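Local coordinates for FAD-binding oxidoreductase (Gulosibacter chungangensis, PDB 7PBG) that oxidises 4-ethylphenol, dehydrogenating the alkyl side chain toward 4-vinylphenol with a covalently bound FAD cofactor, at the interface of chains A and B. Coordinates in Å, arbitrary orientation; residue numbers count along the deposited sequence, not the author numbering. Chains: chain A/B, FAD-binding oxidoreductase.

The interface of chains A and B. Residues chain A 172, 178, 234-237; chain B 267, 269, 435-436.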
loop_
_atom_site.group_PDB
_atom_site.type_symbol
_atom_site.label_atom_id
_atom_site.label_comp_id
_atom_site.label_asym_id
_atom_site.label_seq_id
_atom_site.Cartn_x
_atom_site.Cartn_y
_atom_site.Cartn_z
ATOM N N TYR A 172 12.127 -5.738 -3.658
ATOM C CA TYR A 172 11.519 -5.038 -2.477
ATOM C C TYR A 172 11.891 -3.549 -2.457
ATOM O O TYR A 172 11.877 -2.960 -1.356
ATOM C CB TYR A 172 11.899 -5.747 -1.163
ATOM C CG TYR A 172 11.041 -6.934 -0.814
ATOM C CD1 TYR A 172 10.691 -7.895 -1.761
ATOM C CD2 TYR A 172 10.552 -7.101 0.461
ATOM C CE1 TYR A 172 9.902 -8.982 -1.422
ATOM C CE2 TYR A 172 9.745 -8.173 0.809
ATOM C CZ TYR A 172 9.457 -9.140 -0.127
ATOM O OH TYR A 172 8.671 -10.183 0.263
ATOM N N TRP A 178 6.632 -2.620 1.910
ATOM C CA TRP A 178 7.112 -3.688 2.817
ATOM C C TRP A 178 7.107 -3.281 4.282
ATOM O O TRP A 178 7.217 -4.180 5.117
ATOM C CB TRP A 178 8.450 -4.206 2.306
ATOM C CG TRP A 178 8.268 -4.625 0.889
ATOM C CD1 TRP A 178 8.726 -3.990 -0.231
ATOM C CD2 TRP A 178 7.432 -5.699 0.433
ATOM N NE1 TRP A 178 8.286 -4.640 -1.343
ATOM C CE2 TRP A 178 7.502 -5.695 -0.977
ATOM C CE3 TRP A 178 6.666 -6.684 1.074
ATOM C CZ2 TRP A 178 6.829 -6.623 -1.763
ATOM C CZ3 TRP A 178 5.979 -7.593 0.293
ATOM C CH2 TRP A 178 6.059 -7.554 -1.101
ATOM N N GLN A 234 9.121 -5.875 6.211
ATOM C CA GLN A 234 9.133 -7.249 5.611
ATOM C C GLN A 234 10.363 -7.374 4.691
ATOM O O GLN A 234 10.749 -6.375 4.070
ATOM C CB GLN A 234 7.794 -7.464 4.918
ATOM C CG GLN A 234 6.667 -7.415 5.914
ATOM C CD GLN A 234 5.302 -7.504 5.315
ATOM O OE1 GLN A 234 5.127 -7.350 4.108
ATOM N NE2 GLN A 234 4.351 -7.792 6.175
ATOM N N LEU A 235 10.998 -8.545 4.669
ATOM C CA LEU A 235 12.301 -8.767 4.042
ATOM C C LEU A 235 12.187 -9.890 3.034
ATOM O O LEU A 235 11.622 -10.926 3.336
ATOM C CB LEU A 235 13.364 -9.147 5.102
ATOM C CG LEU A 235 13.621 -8.139 6.211
ATOM C CD1 LEU A 235 14.783 -8.609 7.127
ATOM C CD2 LEU A 235 13.922 -6.764 5.625
ATOM N N MET A 236 12.761 -9.656 1.885
ATOM C CA MET A 236 12.709 -10.651 0.801
ATOM C C MET A 236 13.439 -11.887 1.265
ATOM O O MET A 236 14.612 -11.842 1.690
ATOM C CB MET A 236 13.314 -10.094 -0.493
ATOM C CG MET A 236 13.181 -11.041 -1.658
ATOM S SD MET A 236 13.679 -10.141 -3.150
ATOM C CE MET A 236 14.464 -11.436 -4.105
ATOM N N PRO A 237 12.833 -13.088 1.126
ATOM C CA PRO A 237 13.611 -14.308 1.291
ATOM C C PRO A 237 14.744 -14.392 0.259
ATOM O O PRO A 237 14.539 -14.069 -0.894
ATOM C CB PRO A 237 12.553 -15.409 1.040
ATOM C CG PRO A 237 11.252 -14.760 1.391
ATOM C CD PRO A 237 11.415 -13.351 0.874
ATOM N N ILE B 267 5.976 -17.707 0.434
ATOM C CA ILE B 267 6.465 -16.444 1.059
ATOM C C ILE B 267 7.428 -15.740 0.090
ATOM O O ILE B 267 7.575 -14.496 0.178
ATOM C CB ILE B 267 7.114 -16.726 2.425
ATOM C CG1 ILE B 267 7.408 -15.425 3.170
ATOM C CG2 ILE B 267 8.308 -17.606 2.209
ATOM C CD1 ILE B 267 7.412 -15.588 4.656
ATOM N N MET B 269 7.006 -15.806 -3.163
ATOM C CA MET B 269 6.162 -15.564 -4.358
ATOM C C MET B 269 6.472 -16.624 -5.434
ATOM O O MET B 269 5.992 -16.483 -6.571
ATOM C CB MET B 269 6.385 -14.156 -4.923
ATOM C CG MET B 269 6.095 -13.069 -3.916
ATOM S SD MET B 269 6.521 -11.452 -4.659
ATOM C CE MET B 269 6.265 -10.373 -3.243
ATOM N N LEU B 435 0.839 -13.829 1.999
ATOM C CA LEU B 435 2.289 -13.902 1.769
ATOM C C LEU B 435 2.925 -14.246 3.113
ATOM O O LEU B 435 3.686 -15.197 3.195
ATOM C CB LEU B 435 2.778 -12.546 1.223
ATOM C CG LEU B 435 4.137 -12.600 0.547
ATOM C CD1 LEU B 435 4.167 -13.623 -0.580
ATOM C CD2 LEU B 435 4.542 -11.230 0.025
ATOM N N ARG B 436 2.633 -13.460 4.146
ATOM C CA ARG B 436 3.177 -13.692 5.495
ATOM C C ARG B 436 2.074 -13.830 6.530
ATOM O O ARG B 436 2.425 -14.163 7.657
ATOM C CB ARG B 436 4.070 -12.526 5.934
ATOM C CG ARG B 436 5.239 -12.343 4.980
ATOM C CD ARG B 436 5.942 -11.072 5.340
ATOM N NE ARG B 436 7.249 -11.043 4.775
ATOM C CZ ARG B 436 7.551 -10.798 3.511
ATOM N NH1 ARG B 436 6.622 -10.528 2.606
ATOM N NH2 ARG B 436 8.799 -10.847 3.124
HETATM O O HOH W 1 3.870 -9.470 3.026
HETATM O O HOH W 2 8.433 -12.231 -1.205
#
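B:Arg436 meets A:Tyr172 tip to tip, two guanidinium nitrogens closing end-on upon the phenol oxygen. NH2 donates to A:Tyr172 OH at 2.9 Å and NH1 to the same OH at 3.1 Å, both within the guanidinium plane, while ring and guanidinium are turned 68° apart. NH2 also gives a more bent hydrogen bond to the backbone O of A:Leu235 (2.8 Å), which it approaches from above the carbonyl plane. The arginine is extended from CG to NE and then turns about the CD–NE bond (chi4 77°), which lays one guanidinium face against A:Gln234, whose CB sits 3.6 Å from CZ of B:Arg436. One water links NH1 to A:Gln234 OE1; another joins A:Tyr172 OH to the backbone O of B:Ile267. An alanine in place of B:Arg436 would probably leave the phenol oxygen and the A:Leu235 carbonyl without their shared cross-chain donor and open a gap beside A:Gln234. Beside this polar cluster, the indole rim of A:Trp178 meets B:Met269, CH2 to the methyl CE at 3.5 Å, and the side chain of B:Leu435 crosses the indole at about a right angle, its CD2 methyl 3.9 Å from A:Trp178 CZ3. Within chain A, the tyrosine ring is sandwiched between A:Trp178 and CB of A:Met236, which should restrict its tilt and keep OH aimed at the arginine. The patch joins the end of helix 175-178 and the junction of strands 226-234 and 236-237 to loop residues of chain B, including the turn between strands 426-433 and 438-447; two-fold symmetry repeats it in the deposited dimer.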